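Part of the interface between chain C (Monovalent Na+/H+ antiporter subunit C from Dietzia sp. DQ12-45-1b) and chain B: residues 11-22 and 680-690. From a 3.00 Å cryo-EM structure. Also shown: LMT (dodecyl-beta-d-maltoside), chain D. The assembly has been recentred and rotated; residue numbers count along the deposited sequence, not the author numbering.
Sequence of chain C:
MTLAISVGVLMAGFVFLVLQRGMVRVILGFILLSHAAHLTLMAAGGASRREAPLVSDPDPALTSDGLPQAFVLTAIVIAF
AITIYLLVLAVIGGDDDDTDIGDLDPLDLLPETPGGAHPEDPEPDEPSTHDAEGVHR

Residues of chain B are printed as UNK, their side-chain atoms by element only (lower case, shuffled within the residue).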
# COMPACT_ATOMS: atom_id res chain seq x y z
N MET C 11 -12.72 6.76 21.79
CA MET C 11 -12.77 5.85 20.65
C MET C 11 -14.14 5.87 19.98
O MET C 11 -14.24 5.81 18.75
CB MET C 11 -12.40 4.44 21.08
CG MET C 11 -10.92 4.22 21.29
SD MET C 11 -9.98 4.34 19.76
CE MET C 11 -10.89 3.20 18.73
N ALA C 12 -15.21 5.96 20.78
CA ALA C 12 -16.54 6.08 20.20
C ALA C 12 -16.68 7.39 19.42
O ALA C 12 -17.24 7.40 18.32
CB ALA C 12 -17.60 6.00 21.30
N GLY C 13 -16.17 8.49 19.98
CA GLY C 13 -16.20 9.75 19.26
C GLY C 13 -15.43 9.68 17.95
O GLY C 13 -15.88 10.20 16.93
N PHE C 14 -14.27 9.02 17.96
CA PHE C 14 -13.51 8.86 16.73
C PHE C 14 -14.28 8.04 15.71
O PHE C 14 -14.39 8.43 14.54
CB PHE C 14 -12.16 8.19 17.02
CG PHE C 14 -11.69 7.30 15.90
CD1 PHE C 14 -11.24 7.83 14.71
CD2 PHE C 14 -11.71 5.92 16.05
CE1 PHE C 14 -10.82 7.01 13.68
CE2 PHE C 14 -11.29 5.10 15.03
CZ PHE C 14 -10.84 5.65 13.85
N VAL C 15 -14.81 6.89 16.12
CA VAL C 15 -15.50 6.01 15.18
C VAL C 15 -16.71 6.72 14.60
O VAL C 15 -17.05 6.54 13.42
CB VAL C 15 -15.89 4.69 15.86
CG1 VAL C 15 -16.76 3.86 14.94
CG2 VAL C 15 -14.64 3.91 16.23
N PHE C 16 -17.37 7.56 15.39
CA PHE C 16 -18.51 8.31 14.87
C PHE C 16 -18.06 9.38 13.88
O PHE C 16 -18.57 9.45 12.76
CB PHE C 16 -19.32 8.93 16.00
CG PHE C 16 -20.52 9.68 15.54
CD1 PHE C 16 -21.71 9.02 15.30
CD2 PHE C 16 -20.47 11.05 15.34
CE1 PHE C 16 -22.83 9.72 14.87
CE2 PHE C 16 -21.58 11.74 14.91
CZ PHE C 16 -22.76 11.07 14.68
N LEU C 17 -17.11 10.22 14.29
CA LEU C 17 -16.72 11.35 13.45
C LEU C 17 -16.09 10.90 12.14
O LEU C 17 -16.35 11.47 11.08
CB LEU C 17 -15.76 12.26 14.21
CG LEU C 17 -16.40 13.15 15.27
CD1 LEU C 17 -15.34 13.99 15.95
CD2 LEU C 17 -17.46 14.03 14.64
N VAL C 18 -15.25 9.86 12.19
CA VAL C 18 -14.54 9.42 10.99
C VAL C 18 -15.51 8.82 9.98
O VAL C 18 -15.15 8.63 8.81
CB VAL C 18 -13.43 8.42 11.37
CG1 VAL C 18 -12.78 7.86 10.12
CG2 VAL C 18 -12.41 9.08 12.27
N LEU C 19 -16.73 8.51 10.39
CA LEU C 19 -17.74 7.96 9.49
C LEU C 19 -18.73 9.01 9.01
O LEU C 19 -19.71 8.66 8.35
CB LEU C 19 -18.49 6.82 10.18
CG LEU C 19 -17.70 5.53 10.37
CD1 LEU C 19 -18.49 4.53 11.20
CD2 LEU C 19 -17.33 4.93 9.02
N GLN C 20 -18.50 10.28 9.33
CA GLN C 20 -19.41 11.34 8.95
C GLN C 20 -18.96 11.99 7.65
O GLN C 20 -18.04 11.51 6.97
CB GLN C 20 -19.52 12.36 10.09
CG GLN C 20 -20.17 11.82 11.34
CD GLN C 20 -21.45 11.06 11.05
OE1 GLN C 20 -22.51 11.65 10.89
NE2 GLN C 20 -21.35 9.74 11.00
N ARG C 21 -19.60 13.09 7.28
CA ARG C 21 -19.35 13.78 6.03
C ARG C 21 -18.50 15.02 6.28
O ARG C 21 -18.74 15.76 7.24
CB ARG C 21 -20.66 14.16 5.35
CG ARG C 21 -20.54 14.46 3.87
CD ARG C 21 -21.87 14.90 3.29
NE ARG C 21 -21.74 15.36 1.92
CZ ARG C 21 -22.62 16.14 1.30
NH1 ARG C 21 -23.70 16.56 1.95
NH2 ARG C 21 -22.42 16.51 0.04
N GLY C 22 -17.53 15.25 5.42
CA GLY C 22 -16.64 16.39 5.55
C GLY C 22 -15.27 15.94 6.02
O GLY C 22 -15.14 15.05 6.87
N UNK B 680 -30.37 7.47 9.40
CA UNK B 680 -30.14 6.05 9.12
C UNK B 680 -28.71 5.83 8.64
O UNK B 680 -28.33 4.71 8.27
o UNK B 680 -31.32 4.12 8.24
c UNK B 680 -31.14 5.52 8.10
N UNK B 681 -27.91 6.90 8.63
CA UNK B 681 -26.46 6.82 8.49
C UNK B 681 -25.74 7.32 9.72
O UNK B 681 -24.64 6.84 10.02
n UNK B 681 -22.70 8.28 5.55
n UNK B 681 -21.22 9.82 4.69
c UNK B 681 -24.02 7.69 5.73
n UNK B 681 -23.44 9.93 4.13
c UNK B 681 -22.45 9.35 4.79
c UNK B 681 -24.50 7.80 7.16
c UNK B 681 -26.00 7.61 7.26
N UNK B 682 -26.33 8.25 10.46
CA UNK B 682 -25.83 8.57 11.79
C UNK B 682 -26.18 7.49 12.79
O UNK B 682 -25.43 7.26 13.74
o UNK B 682 -27.81 9.80 12.40
c UNK B 682 -26.07 11.00 11.27
c UNK B 682 -26.39 9.91 12.26
N UNK B 683 -27.32 6.81 12.59
CA UNK B 683 -27.71 5.74 13.51
C UNK B 683 -26.74 4.57 13.43
O UNK B 683 -26.28 4.07 14.46
c UNK B 683 -29.14 5.28 13.22
c UNK B 683 -30.27 6.29 13.45
c UNK B 683 -30.33 6.70 14.92
c UNK B 683 -31.61 5.74 12.99
N UNK B 684 -26.41 4.13 12.22
CA UNK B 684 -25.48 3.01 12.08
C UNK B 684 -24.08 3.41 12.54
O UNK B 684 -23.37 2.62 13.17
c UNK B 684 -25.49 2.48 10.63
c UNK B 684 -25.16 3.58 9.64
c UNK B 684 -24.53 1.32 10.47
N UNK B 685 -23.66 4.64 12.24
CA UNK B 685 -22.35 5.09 12.69
C UNK B 685 -22.29 5.13 14.21
O UNK B 685 -21.30 4.69 14.81
c UNK B 685 -22.03 6.47 12.11
o UNK B 685 -22.54 6.59 10.79
N UNK B 686 -23.33 5.64 14.86
CA UNK B 686 -23.35 5.67 16.32
C UNK B 686 -23.43 4.27 16.90
O UNK B 686 -22.84 3.99 17.95
c UNK B 686 -24.52 6.52 16.80
N UNK B 687 -24.15 3.36 16.24
CA UNK B 687 -24.27 2.00 16.74
C UNK B 687 -22.96 1.25 16.65
O UNK B 687 -22.66 0.43 17.52
c UNK B 687 -25.36 1.25 15.96
N UNK B 688 -22.15 1.51 15.62
CA UNK B 688 -20.84 0.87 15.57
C UNK B 688 -19.85 1.61 16.47
O UNK B 688 -18.92 1.00 17.00
c UNK B 688 -19.71 2.07 13.67
c UNK B 688 -20.33 0.77 14.13
c UNK B 688 -19.34 -0.37 14.01
N UNK B 689 -20.06 2.91 16.69
CA UNK B 689 -19.16 3.66 17.56
C UNK B 689 -19.32 3.25 19.01
O UNK B 689 -18.34 3.13 19.74
c UNK B 689 -19.40 5.16 17.39
N UNK B 690 -20.56 3.02 19.44
CA UNK B 690 -20.80 2.53 20.80
C UNK B 690 -20.10 1.19 21.00
O UNK B 690 -19.47 0.95 22.03
c UNK B 690 -22.59 1.51 22.25
c UNK B 690 -24.39 3.81 21.56
c UNK B 690 -22.31 2.43 21.07
c UNK B 690 -22.89 3.82 21.33
C1 LMT D . -19.52 10.13 22.71
C2 LMT D . -19.86 9.77 21.30
C3 LMT D . -21.22 9.19 21.07
C4 LMT D . -21.36 8.93 19.59
C5 LMT D . -22.79 9.05 19.19
C6 LMT D . -23.20 10.47 19.01
C7 LMT D . -24.53 10.54 18.32
C8 LMT D . -24.76 11.94 17.86
C9 LMT D . -26.05 12.16 17.16
C10 LMT D . -25.95 13.49 16.47
C11 LMT D . -27.29 14.12 16.26
C12 LMT D . -27.91 14.55 17.55

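Position 680 has two side-chain atoms, a carbon and then an oxygen. It touches nothing on chain C and lies on the surface. It is Ser B680.

Position 681 has three carbons, a nitrogen, then a carbon carrying two more nitrogens. Its end comes near the backbone oxygens of Leu C19 and Gln C20. That is a guanidinium, so this is Arg B681. Its NE lies 4.1 Å from Leu C19 O and its NH2 lies 4.3 Å from Gln C20 O. Both are too long for hydrogen bonds; NH1 and NH2 are satisfied elsewhere in the structure.

Position 682 has one carbon carrying an oxygen and a carbon. Its backbone O is 3.8 Å from Phe C16 CE1, near the plane of the ring. The branch with one oxygen marks Thr B682. Its CG2 is 3.6 Å from Gln C20 OE1.

Position 683 has four carbons, forked at the second. It points away from chain C. It is Leu B683.

Position 684 has three carbons, forked at the first. It makes no contact with chain C. It is Val B684.

Position 685 has one carbon and one oxygen and points toward chain C. Its CB is 4.0 Å from Leu C19 CB. It is Ser B685. Its OG is 3.4 Å from Gln C20 NE2.

Position 686 has a single carbon, CB, 4.0 Å from Phe C16 CD1. It is Ala B686.

Position 687 also has a single carbon. It is out of reach of chain C. It is Ala B687.

Position 688 has three carbons, forked at the first. They meet Val C15 and Leu C19. It is Val B688. Its CG1 is 3.7 Å from both Val C15 CG1 and Leu C19 CD1.

Position 689 has one carbon, pointing toward chain C. This CB is 3.2 Å from Ala C12 O and 3.7 Å from Phe C16 N. It is Ala B689.

Position 690 has four carbons, forked at the first, with one arm two carbons long. It points away from chain C. It is Ile B690.

The two helices run roughly antiparallel, at 151°, with axes 8.0 Å apart at closest approach. At Ala C12 and Ala B689 the backbones come close, with CA atoms 4.4 Å apart. Phe C16 is a knob in the hole formed by Thr B682, Ser B685, Ala B686 and Ala B689. LMT C7 lies over one face of its ring. No clear hydrogen bond crosses between the stretches. The contact is chiefly apolar packing.

Chain B (680-690) SRTLVSAAVAI
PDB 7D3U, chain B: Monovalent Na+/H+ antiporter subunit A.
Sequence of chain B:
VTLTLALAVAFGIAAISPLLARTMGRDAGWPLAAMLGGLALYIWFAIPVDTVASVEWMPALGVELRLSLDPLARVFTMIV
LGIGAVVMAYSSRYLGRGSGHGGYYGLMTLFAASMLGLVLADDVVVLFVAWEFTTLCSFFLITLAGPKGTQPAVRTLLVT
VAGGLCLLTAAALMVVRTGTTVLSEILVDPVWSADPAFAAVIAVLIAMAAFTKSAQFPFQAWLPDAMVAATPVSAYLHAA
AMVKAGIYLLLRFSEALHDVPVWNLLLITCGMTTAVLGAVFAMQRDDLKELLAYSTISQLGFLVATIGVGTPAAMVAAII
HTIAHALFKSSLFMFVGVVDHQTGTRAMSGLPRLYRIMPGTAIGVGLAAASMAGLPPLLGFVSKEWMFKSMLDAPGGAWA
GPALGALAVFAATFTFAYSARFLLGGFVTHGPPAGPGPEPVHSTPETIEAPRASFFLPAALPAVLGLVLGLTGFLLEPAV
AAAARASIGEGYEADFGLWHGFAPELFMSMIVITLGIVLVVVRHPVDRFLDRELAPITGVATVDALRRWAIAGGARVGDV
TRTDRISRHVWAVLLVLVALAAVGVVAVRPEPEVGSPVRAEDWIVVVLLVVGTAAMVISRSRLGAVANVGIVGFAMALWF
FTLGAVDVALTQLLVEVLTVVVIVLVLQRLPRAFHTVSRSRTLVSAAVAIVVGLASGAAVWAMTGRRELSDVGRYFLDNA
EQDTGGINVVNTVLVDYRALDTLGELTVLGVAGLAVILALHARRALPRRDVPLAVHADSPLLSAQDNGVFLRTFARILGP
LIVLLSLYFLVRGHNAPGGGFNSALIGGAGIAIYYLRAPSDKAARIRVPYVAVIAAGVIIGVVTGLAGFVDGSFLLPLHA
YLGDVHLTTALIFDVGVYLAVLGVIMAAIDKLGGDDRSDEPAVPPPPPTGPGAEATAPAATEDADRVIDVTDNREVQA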